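Side-chain contacts in Aureochrome1-like protein (Ochromonas danica, PDB 6I20), which binds flavin mononucleotide in a PAS-fold light-oxygen-voltage (LOV) domain and probably acts as a blue-light sensor, as other aureochromes do: residues 85-88 against 89-93; 102-105 against 106-110; 65-68 against 69-72. All blocks are in the same frame, centred on the assembly; numbering follows the deposited sequence.

Contacts 1 and 2 are the two hairpin ends bracketing strand 92-103 of the antiparallel PAS sheet, the first joining it to strand 79-86 and the second to strand 109-119. They lie on opposite sides of the chain's centre, with their own centres about 33 Å apart. Contact 3 is two turns of helix 63-75, which leads into strand 79-86; its centre is about 20 Å from that of contact 1 and 21 Å from that of contact 2. Contacts 1 and 3 both hold the flavin mononucleotide, N85 at the pyrimidine edge of the isoalloxazine and R70 at the phosphate, whereas contact 2 is a surface turn, its L102 side chain about 8 Å from the cofactor.

Contact 1. Residues 85-88 against 89-93; sequences NYRK and DGSTF. With FMN (flavin mononucleotide), chain E.
The extended side chain of R87 reaches back across the hairpin to S91 and F93. Its NH1 donates to S91 OG at 2.9 Å, with the hydroxyl close to the guanidinium plane. Over one face of that group lies F93 CD1, the ring and guanidinium planes being 39° apart, and a water links R87 NH2 to the carbonyl of T92. The S91 hydroxyl is itself turned toward D89: it donates to OD1 at 2.6 Å on the syn side, while S91 N meets the same oxygen from above the carboxylate plane, closing an Asx turn.

Y86 and T92 form a non-hydrogen-bonded pair, side by side and pointing the same way. With CG2 anti to the carbonyl carbon, T92 sets this methyl over the Y86 ring, 3.6 Å from its centroid, in a CH-pi contact; Y86 OH bonds elsewhere, to the backbone of E60. N85 and F93 occupy the other face of the sheet, where N85 CB lies over the F93 ring, 4.0 Å from the centroid. Beyond CB the N85 amide turns to the flavin: OD1 accepts from FMN N3 at 2.9 Å and ND2 donates to FMN O2 at 3.0 Å. A type I turn from R87 to G90 closes this beta hairpin, whose asparagine reads the pyrimidine edge of the flavin in the LOV pocket.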
loop_
_atom_site.group_PDB
_atom_site.type_symbol
_atom_site.label_atom_id
_atom_site.label_comp_id
_atom_site.label_asym_id
_atom_site.label_seq_id
_atom_site.Cartn_x
_atom_site.Cartn_y
_atom_site.Cartn_z
ATOM N N ASN A 85 6.516 -8.194 -4.041
ATOM C CA ASN A 85 5.145 -8.601 -3.773
ATOM C C ASN A 85 4.734 -9.662 -4.804
ATOM O O ASN A 85 5.399 -9.909 -5.803
ATOM C CB ASN A 85 4.178 -7.411 -3.851
ATOM C CG ASN A 85 4.071 -6.579 -2.593
ATOM O OD1 ASN A 85 3.295 -5.592 -2.633
ATOM N ND2 ASN A 85 4.698 -6.940 -1.479
ATOM N N TYR A 86 3.627 -10.315 -4.467
ATOM C CA TYR A 86 3.103 -11.487 -5.167
ATOM C C TYR A 86 1.667 -11.220 -5.626
ATOM O O TYR A 86 0.819 -10.761 -4.838
ATOM C CB TYR A 86 3.062 -12.703 -4.225
ATOM C CG TYR A 86 4.428 -13.251 -3.877
ATOM C CD1 TYR A 86 5.263 -12.585 -2.992
ATOM C CD2 TYR A 86 4.872 -14.456 -4.414
ATOM C CE1 TYR A 86 6.507 -13.074 -2.669
ATOM C CE2 TYR A 86 6.110 -14.963 -4.067
ATOM C CZ TYR A 86 6.934 -14.246 -3.203
ATOM O OH TYR A 86 8.223 -14.673 -2.846
ATOM N N ARG A 87 1.393 -11.537 -6.892
ATOM C CA ARG A 87 0.034 -11.471 -7.426
ATOM C C ARG A 87 -0.733 -12.725 -7.010
ATOM O O ARG A 87 -0.159 -13.708 -6.519
ATOM C CB ARG A 87 0.067 -11.381 -8.947
ATOM C CG ARG A 87 0.819 -10.158 -9.453
ATOM C CD ARG A 87 0.538 -9.935 -10.930
ATOM N NE ARG A 87 1.256 -8.779 -11.477
ATOM C CZ ARG A 87 2.534 -8.795 -11.843
ATOM N NH1 ARG A 87 3.255 -9.914 -11.725
ATOM N NH2 ARG A 87 3.100 -7.703 -12.335
ATOM N N LYS A 88 -2.041 -12.724 -7.271
ATOM C CA LYS A 88 -2.904 -13.862 -6.947
ATOM C C LYS A 88 -2.365 -15.111 -7.625
ATOM O O LYS A 88 -2.444 -16.194 -7.031
ATOM C CB LYS A 88 -4.366 -13.570 -7.362
ATOM C CG LYS A 88 -5.337 -14.660 -6.916
ATOM C CD LYS A 88 -6.802 -14.272 -6.930
ATOM C CE LYS A 88 -7.326 -14.110 -8.327
ATOM N NZ LYS A 88 -8.794 -13.843 -8.323
ATOM N N ASP A 89 -1.854 -14.976 -8.854
ATOM C CA ASP A 89 -1.317 -16.143 -9.592
ATOM C C ASP A 89 0.087 -16.591 -9.150
ATOM O O ASP A 89 0.629 -17.555 -9.723
ATOM C CB ASP A 89 -1.398 -15.928 -11.116
ATOM C CG ASP A 89 -0.454 -14.854 -11.649
ATOM O OD1 ASP A 89 0.382 -14.304 -10.889
ATOM O OD2 ASP A 89 -0.545 -14.573 -12.888
ATOM N N GLY A 90 0.671 -15.907 -8.146
ATOM C CA GLY A 90 1.980 -16.261 -7.617
ATOM C C GLY A 90 3.141 -15.584 -8.310
ATOM O O GLY A 90 4.263 -15.709 -7.847
ATOM N N SER A 91 2.894 -14.861 -9.409
ATOM C CA SER A 91 3.954 -14.117 -10.066
ATOM C C SER A 91 4.367 -12.956 -9.151
ATOM O O SER A 91 3.561 -12.468 -8.359
ATOM C CB SER A 91 3.504 -13.609 -11.447
ATOM O OG SER A 91 2.422 -12.694 -11.394
ATOM N N THR A 92 5.614 -12.531 -9.295
ATOM C CA THR A 92 6.161 -11.491 -8.432
ATOM C C THR A 92 6.424 -10.208 -9.173
ATOM O O THR A 92 6.598 -10.202 -10.393
ATOM C CB THR A 92 7.438 -11.931 -7.723
ATOM O OG1 THR A 92 8.436 -12.297 -8.672
ATOM C CG2 THR A 92 7.154 -13.146 -6.811
ATOM N N PHE A 93 6.457 -9.127 -8.407
ATOM C CA PHE A 93 6.803 -7.817 -8.934
ATOM C C PHE A 93 7.428 -7.015 -7.826
ATOM O O PHE A 93 7.133 -7.228 -6.657
ATOM C CB PHE A 93 5.581 -7.106 -9.524
ATOM C CG PHE A 93 4.500 -6.760 -8.544
ATOM C CD1 PHE A 93 3.547 -7.706 -8.180
ATOM C CD2 PHE A 93 4.396 -5.491 -7.976
ATOM C CE1 PHE A 93 2.523 -7.413 -7.287
ATOM C CE2 PHE A 93 3.367 -5.195 -7.092
ATOM C CZ PHE A 93 2.436 -6.148 -6.743
HETATM N N1 FMN E . 2.362 -4.283 2.176
HETATM C C2 FMN E . 2.753 -4.770 0.979
HETATM O O2 FMN E . 3.567 -5.723 0.967
HETATM N N3 FMN E . 2.296 -4.294 -0.205
HETATM C C4 FMN E . 1.413 -3.252 -0.272
HETATM O O4 FMN E . 1.066 -2.792 -1.392
HETATM C C4A FMN E . 0.940 -2.723 0.963
HETATM N N5 FMN E . 0.035 -1.693 0.965
HETATM C C5A FMN E . -0.317 -1.167 2.164
HETATM C C6 FMN E . -1.229 -0.091 2.212
HETATM C C7 FMN E . -1.616 0.473 3.383
HETATM C C7M FMN E . -2.590 1.673 3.397
HETATM C C8 FMN E . -1.105 -0.020 4.633
HETATM C C8M FMN E . -1.510 0.602 5.930
HETATM C C9 FMN E . -0.218 -1.068 4.614
HETATM C C9A FMN E . 0.214 -1.645 3.428
HETATM N N10 FMN E . 1.081 -2.767 3.417
HETATM C C10 FMN E . 1.487 -3.252 2.207
HETATM C "C1'" FMN E . 1.725 -3.238 4.637
HETATM C "C2'" FMN E . 0.975 -4.322 5.417
HETATM O "O2'" FMN E . -0.434 -4.065 5.313
HETATM C "C3'" FMN E . 1.388 -4.267 6.880
HETATM O "O3'" FMN E . 1.197 -2.955 7.436
HETATM C "C4'" FMN E . 2.809 -4.703 7.156
HETATM O "O4'" FMN E . 2.998 -5.999 6.560
HETATM C "C5'" FMN E . 3.060 -4.830 8.696
HETATM O "O5'" FMN E . 1.873 -5.377 9.362
HETATM P P FMN E . 2.116 -6.144 10.759
HETATM O O1P FMN E . 0.797 -6.670 11.176
HETATM O O2P FMN E . 3.107 -7.199 10.489
HETATM O O3P FMN E . 2.662 -5.053 11.671
HETATM O O HOH W 1 5.863 -8.473 -13.095
#

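Contact 2. Residues 102-105 against 106-110; sequences LRDG and EGNVV. With EDO (1,2-ethanediol), chain H.
D104, which loses the most surface to this contact, turns its carboxylate inward against E106 and N108. Its CG sits between the backbone N and the carbonyl carbon (chi1 73°), which brings OD1 over the loop that follows. There OD1 accepts from two backbone amides, E106 N and N108 N, each at 2.9 Å; they approach from opposite faces of the carboxylate plane, both well out of it. The other oxygen is used differently: N108 ND2 donates to OD2 at 3.0 Å, lying on its syn side, with a nearly straight N-H...O angle of 168°. Carboxylate and amide stand almost upright to each other, their planes 78° apart, and ND2 also makes a weak bond to OD1. On the hydrocarbon side D104 CB rests against V110 CG2.

R103 crosses the hairpin by another route. Its chain is fully extended from CG to NE, and R103 NH1 donates to G107 O at 2.8 Å, the oxygen lying in the guanidinium plane. V109, its partner in the non-hydrogen-bonded pair, puts CG2 over one face of the guanidinium, 3.7 Å from NH1.

E106 contributes mainly its backbone N, for its side chain bends at chi2 and leads away from the turn. A type I turn from D104 to G107 brings the strands round, and D104 N bonds to N108 O where strands 92-103 and 109-119 part.

The aspartate thus gathers two main-chain amides and a side-chain amide, while the arginine takes up a turn carbonyl. This polar network would be expected to stabilise the carboxylate as an anion and to hold the exposed loop in its turn conformation.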
loop_
_atom_site.group_PDB
_atom_site.type_symbol
_atom_site.label_atom_id
_atom_site.label_comp_id
_atom_site.label_asym_id
_atom_site.label_seq_id
_atom_site.Cartn_x
_atom_site.Cartn_y
_atom_site.Cartn_z
ATOM N N LEU A 102 -3.796 9.764 6.602
ATOM C CA LEU A 102 -4.859 10.709 6.240
ATOM C C LEU A 102 -5.483 11.188 7.532
ATOM O O LEU A 102 -6.025 10.394 8.303
ATOM C CB LEU A 102 -5.865 10.038 5.325
ATOM C CG LEU A 102 -5.335 9.496 3.995
ATOM C CD1 LEU A 102 -6.372 8.642 3.302
ATOM C CD2 LEU A 102 -4.886 10.589 3.101
ATOM N N ARG A 103 -5.427 12.483 7.793
ATOM C CA ARG A 103 -5.762 13.057 9.068
ATOM C C ARG A 103 -7.017 13.897 9.020
ATOM O O ARG A 103 -7.366 14.481 7.957
ATOM C CB ARG A 103 -4.619 13.935 9.589
ATOM C CG ARG A 103 -3.339 13.202 9.827
ATOM C CD ARG A 103 -2.216 14.106 10.281
ATOM N NE ARG A 103 -1.000 13.312 10.366
ATOM C CZ ARG A 103 -0.602 12.607 11.425
ATOM N NH1 ARG A 103 -1.258 12.627 12.575
ATOM N NH2 ARG A 103 0.511 11.872 11.344
ATOM N N ASP A 104 -7.675 13.998 10.160
ATOM C CA ASP A 104 -8.792 14.940 10.341
ATOM C C ASP A 104 -8.274 16.348 10.732
ATOM O O ASP A 104 -7.074 16.590 10.864
ATOM C CB ASP A 104 -9.834 14.358 11.290
ATOM C CG ASP A 104 -9.398 14.337 12.743
ATOM O OD1 ASP A 104 -8.417 14.969 13.158
ATOM O OD2 ASP A 104 -10.132 13.655 13.535
ATOM N N GLY A 105 -9.207 17.270 10.944
ATOM C CA GLY A 105 -8.875 18.638 11.264
ATOM C C GLY A 105 -8.259 18.893 12.640
ATOM O O GLY A 105 -7.879 20.004 12.959
ATOM N N GLU A 106 -8.242 17.834 13.484
ATOM C CA GLU A 106 -7.585 17.892 14.773
ATOM C C GLU A 106 -6.277 17.095 14.781
ATOM O O GLU A 106 -5.621 17.004 15.814
ATOM C CB GLU A 106 -8.549 17.375 15.869
ATOM C CG GLU A 106 -9.804 18.249 15.997
ATOM C CD GLU A 106 -9.638 19.607 16.688
ATOM O OE1 GLU A 106 -8.543 20.001 17.090
ATOM O OE2 GLU A 106 -10.666 20.320 16.882
ATOM N N GLY A 107 -5.886 16.564 13.627
ATOM C CA GLY A 107 -4.642 15.859 13.506
ATOM C C GLY A 107 -4.699 14.371 13.713
ATOM O O GLY A 107 -3.695 13.705 13.580
ATOM N N ASN A 108 -5.877 13.829 14.011
ATOM C CA ASN A 108 -5.975 12.391 14.275
ATOM C C ASN A 108 -5.801 11.654 12.985
ATOM O O ASN A 108 -6.345 12.044 11.946
ATOM C CB ASN A 108 -7.352 12.057 14.845
ATOM C CG ASN A 108 -7.625 12.762 16.135
ATOM O OD1 ASN A 108 -6.894 12.581 17.131
ATOM N ND2 ASN A 108 -8.674 13.601 16.157
ATOM N N VAL A 109 -5.122 10.504 13.023
ATOM C CA VAL A 109 -5.096 9.598 11.883
ATOM C C VAL A 109 -6.476 8.949 11.775
ATOM O O VAL A 109 -6.943 8.265 12.708
ATOM C CB VAL A 109 -3.984 8.539 12.019
ATOM C CG1 VAL A 109 -4.046 7.562 10.874
ATOM C CG2 VAL A 109 -2.643 9.243 12.124
ATOM N N VAL A 110 -7.115 9.087 10.623
ATOM C CA VAL A 110 -8.412 8.481 10.370
ATOM C C VAL A 110 -8.241 7.284 9.454
ATOM O O VAL A 110 -8.908 6.244 9.629
ATOM C CB VAL A 110 -9.416 9.503 9.774
ATOM C CG1 VAL A 110 -10.772 8.867 9.531
ATOM C CG2 VAL A 110 -9.618 10.646 10.747
HETATM C C1 EDO H . -9.581 23.430 12.332
HETATM O O1 EDO H . -9.889 22.378 11.400
HETATM C C2 EDO H . -8.205 23.175 12.948
HETATM O O2 EDO H . -7.438 22.339 12.065
#

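Contact 3. Residues 65-68 against 69-72; sequences AVEK and VRKG. With FMN (flavin mononucleotide), chain E.
The ionic interaction between E67 and R70 joins successive turns of helix 63-75. R70 NH2 donates to E67 OE1 at 2.8 Å, making a salt bridge in which the oxygen lies in the guanidinium plane and is met on its anti side. The two side chains cross at about a right angle, with carboxylate and guanidinium planes 41° apart. E67 comes within range because its CG is anti to the backbone N (chi1 179°) and the chain then bends at chi2, turning the carboxylate toward the following turn, where R70 lies.

Hydrogen bonds to the cofactor use another part of the same guanidinium. R70 bends at chi3, and this swings NE and NH1 onto the flavin mononucleotide phosphate. NH1 reaches FMN O2P at 2.6 Å along an almost straight line, 174° at the hydrogen, and NE donates to FMN O3P at 3.0 Å, with a weak additional bond to O2P. The phosphate and the glutamate therefore both meet the edge of one flat group, which fixes its rotation.

Van der Waals contacts of the two valines line the face turned to the ligand. V66 CG1 lies 3.4 Å from R70 NH1 and equally close to the ribityl oxygen FMN O4', while V69 CG1 stands 3.9 Å from FMN C1'. On the sheet side, V66 packs on L83 and V69 on V81 of strand 79-86.

Main-chain bonds are those of a regular alpha-helix, such as R70 N to V66 O.

With a dianionic or monoanionic phosphate on one side and a carboxylate on the other, R70 is very probably kept cationic. E67 is thus placed as a second-shell residue that probably helps to orient the arginine, whose positive charge would offset part of the charge on the phosphate.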
loop_
_atom_site.group_PDB
_atom_site.type_symbol
_atom_site.label_atom_id
_atom_site.label_comp_id
_atom_site.label_asym_id
_atom_site.label_seq_id
_atom_site.Cartn_x
_atom_site.Cartn_y
_atom_site.Cartn_z
ATOM N N ALA A 65 12.098 -4.854 5.008
ATOM C CA ALA A 65 11.271 -3.832 4.345
ATOM C C ALA A 65 9.947 -3.751 5.055
ATOM O O ALA A 65 9.373 -2.676 5.265
ATOM C CB ALA A 65 11.060 -4.159 2.896
ATOM N N VAL A 66 9.384 -4.920 5.399
ATOM C CA VAL A 66 8.117 -4.934 6.116
ATOM C C VAL A 66 8.249 -4.221 7.474
ATOM O O VAL A 66 7.353 -3.473 7.893
ATOM C CB VAL A 66 7.622 -6.416 6.275
ATOM C CG1 VAL A 66 6.351 -6.494 7.096
ATOM C CG2 VAL A 66 7.393 -7.000 4.895
ATOM N N GLU A 67 9.379 -4.404 8.133
ATOM C CA GLU A 67 9.649 -3.727 9.399
ATOM C C GLU A 67 9.710 -2.210 9.233
ATOM O O GLU A 67 9.207 -1.471 10.071
ATOM C CB GLU A 67 10.927 -4.252 10.024
ATOM C CG GLU A 67 11.322 -3.605 11.330
ATOM C CD GLU A 67 10.339 -3.736 12.494
ATOM O OE1 GLU A 67 9.513 -4.664 12.531
ATOM O OE2 GLU A 67 10.405 -2.889 13.420
ATOM N N LYS A 68 10.298 -1.753 8.139
ATOM C CA LYS A 68 10.274 -0.275 7.867
ATOM C C LYS A 68 8.851 0.274 7.733
ATOM O O LYS A 68 8.515 1.372 8.239
ATOM C CB LYS A 68 11.075 0.013 6.597
ATOM C CG LYS A 68 12.540 -0.148 6.771
ATOM C CD LYS A 68 13.331 0.476 5.641
ATOM C CE LYS A 68 14.756 -0.007 5.745
ATOM N NZ LYS A 68 15.680 0.687 4.824
ATOM N N VAL A 69 7.991 -0.480 7.058
ATOM C CA VAL A 69 6.601 -0.085 6.951
ATOM C C VAL A 69 5.959 -0.045 8.347
ATOM O O VAL A 69 5.255 0.907 8.725
ATOM C CB VAL A 69 5.810 -0.988 5.992
ATOM C CG1 VAL A 69 4.337 -0.697 6.103
ATOM C CG2 VAL A 69 6.313 -0.878 4.557
ATOM N N ARG A 70 6.184 -1.116 9.105
ATOM C CA ARG A 70 5.615 -1.218 10.428
ATOM C C ARG A 70 5.989 -0.038 11.298
ATOM O O ARG A 70 5.145 0.525 11.984
ATOM C CB ARG A 70 6.087 -2.540 11.050
ATOM C CG ARG A 70 5.431 -2.980 12.330
ATOM C CD ARG A 70 6.032 -4.318 12.748
ATOM N NE ARG A 70 5.608 -5.421 11.862
ATOM C CZ ARG A 70 6.369 -6.279 11.153
ATOM N NH1 ARG A 70 5.745 -7.199 10.408
ATOM N NH2 ARG A 70 7.704 -6.249 11.141
ATOM N N LYS A 71 7.268 0.303 11.298
ATOM C CA LYS A 71 7.797 1.414 12.096
ATOM C C LYS A 71 7.198 2.761 11.669
ATOM O O LYS A 71 6.909 3.595 12.534
ATOM C CB LYS A 71 9.324 1.454 12.050
ATOM C CG LYS A 71 10.014 0.332 12.825
ATOM C CD LYS A 71 11.548 0.494 12.895
ATOM C CE LYS A 71 12.309 -0.745 13.417
ATOM N NZ LYS A 71 13.785 -0.628 13.556
ATOM N N GLY A 72 7.005 2.972 10.372
ATOM C CA GLY A 72 6.367 4.210 9.881
ATOM C C GLY A 72 4.974 4.349 10.441
ATOM O O GLY A 72 4.564 5.420 10.882
HETATM N N1 FMN E . 2.362 -4.283 2.176
HETATM C C2 FMN E . 2.753 -4.770 0.979
HETATM O O2 FMN E . 3.567 -5.723 0.967
HETATM N N3 FMN E . 2.296 -4.294 -0.205
HETATM C C4 FMN E . 1.413 -3.252 -0.272
HETATM O O4 FMN E . 1.066 -2.792 -1.392
HETATM C C4A FMN E . 0.940 -2.723 0.963
HETATM N N5 FMN E . 0.035 -1.693 0.965
HETATM C C5A FMN E . -0.317 -1.167 2.164
HETATM C C6 FMN E . -1.229 -0.091 2.212
HETATM C C7 FMN E . -1.616 0.473 3.383
HETATM C C7M FMN E . -2.590 1.673 3.397
HETATM C C8 FMN E . -1.105 -0.020 4.633
HETATM C C8M FMN E . -1.510 0.602 5.930
HETATM C C9 FMN E . -0.218 -1.068 4.614
HETATM C C9A FMN E . 0.214 -1.645 3.428
HETATM N N10 FMN E . 1.081 -2.767 3.417
HETATM C C10 FMN E . 1.487 -3.252 2.207
HETATM C "C1'" FMN E . 1.725 -3.238 4.637
HETATM C "C2'" FMN E . 0.975 -4.322 5.417
HETATM O "O2'" FMN E . -0.434 -4.065 5.313
HETATM C "C3'" FMN E . 1.388 -4.267 6.880
HETATM O "O3'" FMN E . 1.197 -2.955 7.436
HETATM C "C4'" FMN E . 2.809 -4.703 7.156
HETATM O "O4'" FMN E . 2.998 -5.999 6.560
HETATM C "C5'" FMN E . 3.060 -4.830 8.696
HETATM O "O5'" FMN E . 1.873 -5.377 9.362
HETATM P P FMN E . 2.116 -6.144 10.759
HETATM O O1P FMN E . 0.797 -6.670 11.176
HETATM O O2P FMN E . 3.107 -7.199 10.489
HETATM O O3P FMN E . 2.662 -5.053 11.671
#